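Local coordinates for protein-tyrosine-phosphatase (Vibrio vulnificus, PDB 7DHE), which probably hydrolyses phosphotyrosine in proteins to tyrosine and free phosphate, as a member of the low molecular weight protein tyrosine phosphatase family, at residues I8-V13 / L87-G92; G14-S19 / H70-L75. All coordinates share one frame; numbering follows the deposited sequence.

Overall arrangement
Both contacts lie within the single low molecular weight phosphatase domain, their centres about 10 Å apart, and both reach the bound benzylphosphonic acid, through residues 12-13 and 14-18. Contact 1 pairs strand 7-12 with strand 85-88, the two middle strands of the four-stranded parallel sheet. Contact 2 takes over where the first strand ends: residues 14-19 curl round the phosphonate and enter helix 18-29, while the loop 70-75 braces the curl from outside. Along the chain contact 2 is nested inside the loop that contact 1 closes. A salt bridge from E90 to R18 ties the two together. The sheet and the 14-19 loop meet at the anion site, while 70-75 acts one layer out, through G14 and N15.

Contact 1: I8-V13 / L87-G92; sequences ILVVCV and LVMEKG. With B85 (benzylphosphonic acid), chain E.
V10 pairs with L87 and V11 with V88 where the ends of strands 7-12 and 85-88 run parallel in the middle of the phosphatase sheet. Both polar atoms of the L87 backbone are turned to the same neighbour, bridging L9 and V11. L87 N donates to L9 O at 2.9 Å. L87 O accepts from V11 N at 2.8 Å, and both bonds are close to straight. The last rung is weaker, M89 N meeting V11 O at a bent 129° as the second strand runs out.

Side chains pack closely around this ladder. On the face shared by V10 and L87, I8 CG2 meets L87 CD1 at 4.0 Å; on the other, V11 CB lies beside V88 CG1. Past the strand end M89 turns back over V10 and C12. Its CG rests against C12 CB, and the bend at chi2 (-68°) carries SD and CE back along the strand to V10 CG1. F111 and R18 also touch M89, and helix 93-100 covers V88.

Beyond M89 the segments part. K91 is exposed and salt-bridged to D119, and the partly exposed E90 sends its carboxylate to R18, which may help orient that predicted active-site arginine. C12, the predicted nucleophile, is the last residue of its strand, next to the phosphonate, where V13 N makes a long, weak hydrogen bond to B85 O11 at 3.4 Å.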
loop_
_atom_site.group_PDB
_atom_site.type_symbol
_atom_site.label_atom_id
_atom_site.label_comp_id
_atom_site.label_asym_id
_atom_site.label_seq_id
_atom_site.Cartn_x
_atom_site.Cartn_y
_atom_site.Cartn_z
ATOM N N ILE A 8 -0.923 2.816 -10.333
ATOM C CA ILE A 8 -0.730 3.254 -8.948
ATOM C C ILE A 8 0.034 2.202 -8.148
ATOM O O ILE A 8 -0.353 1.008 -8.148
ATOM C CB ILE A 8 -2.081 3.601 -8.280
ATOM C CG1 ILE A 8 -2.883 4.622 -9.124
ATOM C CG2 ILE A 8 -1.878 4.070 -6.805
ATOM C CD1 ILE A 8 -4.374 4.626 -8.884
ATOM N N LEU A 9 1.083 2.662 -7.429
ATOM C CA LEU A 9 1.901 1.785 -6.599
ATOM C C LEU A 9 1.749 2.147 -5.151
ATOM O O LEU A 9 2.106 3.262 -4.757
ATOM C CB LEU A 9 3.379 1.849 -7.004
ATOM C CG LEU A 9 4.296 0.834 -6.321
ATOM C CD1 LEU A 9 3.987 -0.623 -6.794
ATOM C CD2 LEU A 9 5.729 1.219 -6.555
ATOM N N VAL A 10 1.213 1.206 -4.363
ATOM C CA VAL A 10 0.994 1.404 -2.937
ATOM C C VAL A 10 2.221 0.852 -2.217
ATOM O O VAL A 10 2.606 -0.273 -2.464
ATOM C CB VAL A 10 -0.317 0.745 -2.472
ATOM C CG1 VAL A 10 -0.531 0.992 -0.985
ATOM C CG2 VAL A 10 -1.497 1.259 -3.268
ATOM N N VAL A 11 2.852 1.656 -1.349
ATOM C CA VAL A 11 4.123 1.300 -0.731
ATOM C C VAL A 11 4.061 1.345 0.782
ATOM O O VAL A 11 3.528 2.300 1.351
ATOM C CB VAL A 11 5.266 2.234 -1.289
ATOM C CG1 VAL A 11 6.589 2.036 -0.555
ATOM C CG2 VAL A 11 5.449 2.067 -2.801
ATOM N N CYS A 12 4.610 0.291 1.422
ATOM C CA CYS A 12 4.863 0.179 2.845
ATOM C C CYS A 12 6.217 -0.484 3.052
ATOM O O CYS A 12 7.069 -0.337 2.173
ATOM C CB CYS A 12 3.734 -0.478 3.627
ATOM S SG CYS A 12 3.623 -2.278 3.454
ATOM N N VAL A 13 6.483 -1.131 4.193
ATOM C CA VAL A 13 7.837 -1.629 4.377
ATOM C C VAL A 13 7.965 -3.149 4.084
ATOM O O VAL A 13 8.948 -3.530 3.437
ATOM C CB VAL A 13 8.560 -1.199 5.680
ATOM C CG1 VAL A 13 7.796 -0.181 6.523
ATOM C CG2 VAL A 13 9.183 -2.349 6.467
ATOM N N LEU A 87 1.972 5.847 -3.546
ATOM C CA LEU A 87 1.309 6.194 -2.300
ATOM C C LEU A 87 1.906 5.438 -1.159
ATOM O O LEU A 87 1.765 4.208 -1.103
ATOM C CB LEU A 87 -0.205 5.933 -2.398
ATOM C CG LEU A 87 -0.966 6.650 -3.505
ATOM C CD1 LEU A 87 -2.425 6.236 -3.497
ATOM C CD2 LEU A 87 -0.811 8.188 -3.382
ATOM N N VAL A 88 2.595 6.177 -0.252
ATOM C CA VAL A 88 3.268 5.614 0.933
ATOM C C VAL A 88 2.319 5.591 2.124
ATOM O O VAL A 88 1.432 6.429 2.211
ATOM C CB VAL A 88 4.639 6.276 1.259
ATOM C CG1 VAL A 88 5.607 6.131 0.097
ATOM C CG2 VAL A 88 4.488 7.750 1.636
ATOM N N MET A 89 2.485 4.618 3.022
ATOM C CA MET A 89 1.593 4.440 4.168
ATOM C C MET A 89 1.921 5.362 5.301
ATOM O O MET A 89 1.023 5.729 6.050
ATOM C CB MET A 89 1.582 2.977 4.631
ATOM C CG MET A 89 0.788 2.059 3.731
ATOM S SD MET A 89 -0.967 2.449 3.823
ATOM C CE MET A 89 -1.590 1.536 2.445
ATOM N N GLU A 90 3.190 5.760 5.421
ATOM C CA GLU A 90 3.679 6.693 6.446
ATOM C C GLU A 90 4.540 7.783 5.810
ATOM O O GLU A 90 5.275 7.518 4.850
ATOM C CB GLU A 90 4.527 5.964 7.508
ATOM C CG GLU A 90 3.769 4.979 8.381
ATOM C CD GLU A 90 4.638 4.284 9.406
ATOM O OE1 GLU A 90 5.575 4.922 9.935
ATOM O OE2 GLU A 90 4.387 3.093 9.686
ATOM N N LYS A 91 4.489 8.998 6.389
ATOM C CA LYS A 91 5.294 10.146 5.963
ATOM C C LYS A 91 6.788 9.802 6.027
ATOM O O LYS A 91 7.549 10.223 5.148
ATOM C CB LYS A 91 4.996 11.374 6.839
ATOM C CG LYS A 91 3.615 11.994 6.601
ATOM C CD LYS A 91 3.292 13.171 7.547
ATOM C CE LYS A 91 2.756 12.790 8.920
ATOM N NZ LYS A 91 1.400 12.169 8.861
ATOM N N GLY A 92 7.180 9.022 7.045
ATOM C CA GLY A 92 8.547 8.549 7.246
ATOM C C GLY A 92 9.076 7.695 6.109
ATOM O O GLY A 92 10.290 7.639 5.888
HETATM C C1 B85 E . 6.181 -6.240 7.459
HETATM C C2 B85 E . 7.541 -6.442 7.646
HETATM C C3 B85 E . 8.245 -5.664 8.542
HETATM C C4 B85 E . 7.592 -4.675 9.245
HETATM C C5 B85 E . 6.235 -4.457 9.044
HETATM C C6 B85 E . 5.510 -5.240 8.150
HETATM C C7 B85 E . 4.040 -4.983 7.912
HETATM P P8 B85 E . 3.723 -3.791 6.607
HETATM O O9 B85 E . 2.266 -3.289 6.743
HETATM O O10 B85 E . 3.787 -4.598 5.286
HETATM O O11 B85 E . 4.753 -2.698 6.636
#

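Contact 2: G14-S19 / H70-L75; sequences GNICRS and HQSQQL. With B85 (benzylphosphonic acid), chain E.
N15 faces S72 and H70 across this contact and is held through both its backbone and its side chain. H70 NE2 donates to N15 O at 2.8 Å, with the oxygen at the ring edge, in plane. With CG anti to the backbone N (chi1 -166°), the N15 amide stands beside H70 NE2 and CE1, its plane 81° from that of the ring, and OD1 takes Q73 N on a lone pair at 2.9 Å. Next to it S72 OG donates to G14 O at 2.8 Å, while I16 CG2 packs on S72 CB.

These bonds lie on the outer side of the loop, whose inner N-H groups face the ligand. I16 N and C17 N both point at B85 O10, each 3.2 Å away. R18 grips through backbone and side chain: its N and NE both donate to B85 O9, and NH2 reaches B85 O11 at 2.8 Å, the phosphonate lying at the guanidinium edge.

Farther out, S37 takes N15 ND2 on its OG and Q73 NE2 on its backbone O, while E90 and I120 O hold R18 NH1. A cradle of backbone N-H groups leading into a helix, closed by arginine, is the phosphate-binding P-loop (CX5R) of the low molecular weight tyrosine phosphatases.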
loop_
_atom_site.group_PDB
_atom_site.type_symbol
_atom_site.label_atom_id
_atom_site.label_comp_id
_atom_site.label_asym_id
_atom_site.label_seq_id
_atom_site.Cartn_x
_atom_site.Cartn_y
_atom_site.Cartn_z
ATOM N N GLY A 14 7.007 -3.972 4.503
ATOM C CA GLY A 14 7.150 -5.385 4.219
ATOM C C GLY A 14 6.365 -5.876 3.034
ATOM O O GLY A 14 6.636 -6.975 2.537
ATOM N N ASN A 15 5.359 -5.104 2.599
ATOM C CA ASN A 15 4.439 -5.489 1.511
ATOM C C ASN A 15 3.668 -6.774 1.842
ATOM O O ASN A 15 3.426 -7.606 0.979
ATOM C CB ASN A 15 5.139 -5.567 0.152
ATOM C CG ASN A 15 4.223 -5.616 -1.048
ATOM O OD1 ASN A 15 4.458 -6.332 -2.034
ATOM N ND2 ASN A 15 3.168 -4.831 -1.008
ATOM N N ILE A 16 3.253 -6.921 3.105
ATOM C CA ILE A 16 2.468 -8.078 3.537
ATOM C C ILE A 16 1.186 -7.646 4.270
ATOM O O ILE A 16 0.248 -8.436 4.366
ATOM C CB ILE A 16 3.311 -9.113 4.364
ATOM C CG1 ILE A 16 4.015 -8.422 5.585
ATOM C CG2 ILE A 16 4.310 -9.838 3.464
ATOM C CD1 ILE A 16 4.453 -9.282 6.621
ATOM N N CYS A 17 1.156 -6.426 4.815
ATOM C CA CYS A 17 -0.001 -5.952 5.575
ATOM C C CYS A 17 -0.717 -4.762 4.926
ATOM O O CYS A 17 -1.730 -4.926 4.243
ATOM C CB CYS A 17 0.359 -5.656 7.032
ATOM S SG CYS A 17 0.722 -7.112 8.016
ATOM N N ARG A 18 -0.206 -3.573 5.177
ATOM C CA ARG A 18 -0.879 -2.365 4.735
ATOM C C ARG A 18 -0.919 -2.193 3.224
ATOM O O ARG A 18 -2.000 -1.968 2.671
ATOM C CB ARG A 18 -0.277 -1.133 5.428
ATOM C CG ARG A 18 -0.444 -1.134 6.967
ATOM C CD ARG A 18 0.452 -0.105 7.575
ATOM N NE ARG A 18 1.832 -0.505 7.430
ATOM C CZ ARG A 18 2.863 0.251 7.762
ATOM N NH1 ARG A 18 2.673 1.451 8.281
ATOM N NH2 ARG A 18 4.097 -0.192 7.585
ATOM N N SER A 19 0.240 -2.272 2.571
ATOM C CA SER A 19 0.315 -2.012 1.144
ATOM C C SER A 19 -0.482 -3.022 0.292
ATOM O O SER A 19 -1.219 -2.563 -0.596
ATOM C CB SER A 19 1.754 -1.861 0.667
ATOM O OG SER A 19 2.593 -2.955 0.987
ATOM N N HIS A 70 -1.542 -12.663 -3.372
ATOM C CA HIS A 70 -0.570 -11.592 -3.292
ATOM C C HIS A 70 0.824 -12.169 -3.140
ATOM O O HIS A 70 0.998 -13.198 -2.463
ATOM C CB HIS A 70 -0.879 -10.653 -2.111
ATOM C CG HIS A 70 0.172 -9.587 -1.902
ATOM N ND1 HIS A 70 0.322 -8.511 -2.791
ATOM C CD2 HIS A 70 1.126 -9.490 -0.949
ATOM C CE1 HIS A 70 1.351 -7.805 -2.346
ATOM N NE2 HIS A 70 1.858 -8.339 -1.236
ATOM N N GLN A 71 1.820 -11.506 -3.735
ATOM C CA GLN A 71 3.229 -11.868 -3.527
ATOM C C GLN A 71 4.001 -10.623 -3.169
ATOM O O GLN A 71 4.016 -9.678 -3.966
ATOM C CB GLN A 71 3.907 -12.600 -4.713
ATOM C CG GLN A 71 3.115 -13.078 -5.913
ATOM C CD GLN A 71 3.371 -14.521 -6.161
ATOM O OE1 GLN A 71 2.529 -15.346 -5.795
ATOM N NE2 GLN A 71 4.558 -14.866 -6.688
ATOM N N SER A 72 4.587 -10.579 -1.957
ATOM C CA SER A 72 5.376 -9.426 -1.528
ATOM C C SER A 72 6.537 -9.183 -2.481
ATOM O O SER A 72 7.205 -10.135 -2.917
ATOM C CB SER A 72 5.913 -9.633 -0.121
ATOM O OG SER A 72 6.823 -8.600 0.234
ATOM N N GLN A 73 6.764 -7.915 -2.817
ATOM C CA GLN A 73 7.879 -7.543 -3.683
ATOM C C GLN A 73 8.637 -6.345 -3.150
ATOM O O GLN A 73 8.067 -5.501 -2.457
ATOM C CB GLN A 73 7.423 -7.334 -5.141
ATOM C CG GLN A 73 6.698 -6.021 -5.426
ATOM C CD GLN A 73 6.379 -5.876 -6.884
ATOM O OE1 GLN A 73 7.105 -6.365 -7.777
ATOM N NE2 GLN A 73 5.274 -5.209 -7.154
ATOM N N GLN A 74 9.919 -6.266 -3.504
ATOM C CA GLN A 74 10.800 -5.180 -3.103
ATOM C C GLN A 74 10.592 -3.944 -3.970
ATOM O O GLN A 74 10.481 -4.052 -5.200
ATOM C CB GLN A 74 12.264 -5.648 -3.204
ATOM C CG GLN A 74 13.313 -4.567 -2.917
ATOM C CD GLN A 74 13.215 -3.965 -1.539
ATOM O OE1 GLN A 74 13.076 -4.662 -0.537
ATOM N NE2 GLN A 74 13.303 -2.654 -1.460
ATOM N N LEU A 75 10.572 -2.768 -3.324
ATOM C CA LEU A 75 10.502 -1.485 -4.008
ATOM C C LEU A 75 11.879 -1.183 -4.634
ATOM O O LEU A 75 12.903 -1.210 -3.942
ATOM C CB LEU A 75 10.131 -0.384 -3.011
ATOM C CG LEU A 75 10.019 1.042 -3.551
ATOM C CD1 LEU A 75 8.846 1.206 -4.500
ATOM C CD2 LEU A 75 10.008 2.027 -2.438
HETATM C C1 B85 E . 6.181 -6.240 7.459
HETATM C C2 B85 E . 7.541 -6.442 7.646
HETATM C C3 B85 E . 8.245 -5.664 8.542
HETATM C C4 B85 E . 7.592 -4.675 9.245
HETATM C C5 B85 E . 6.235 -4.457 9.044
HETATM C C6 B85 E . 5.510 -5.240 8.150
HETATM C C7 B85 E . 4.040 -4.983 7.912
HETATM P P8 B85 E . 3.723 -3.791 6.607
HETATM O O9 B85 E . 2.266 -3.289 6.743
HETATM O O10 B85 E . 3.787 -4.598 5.286
HETATM O O11 B85 E . 4.753 -2.698 6.636
#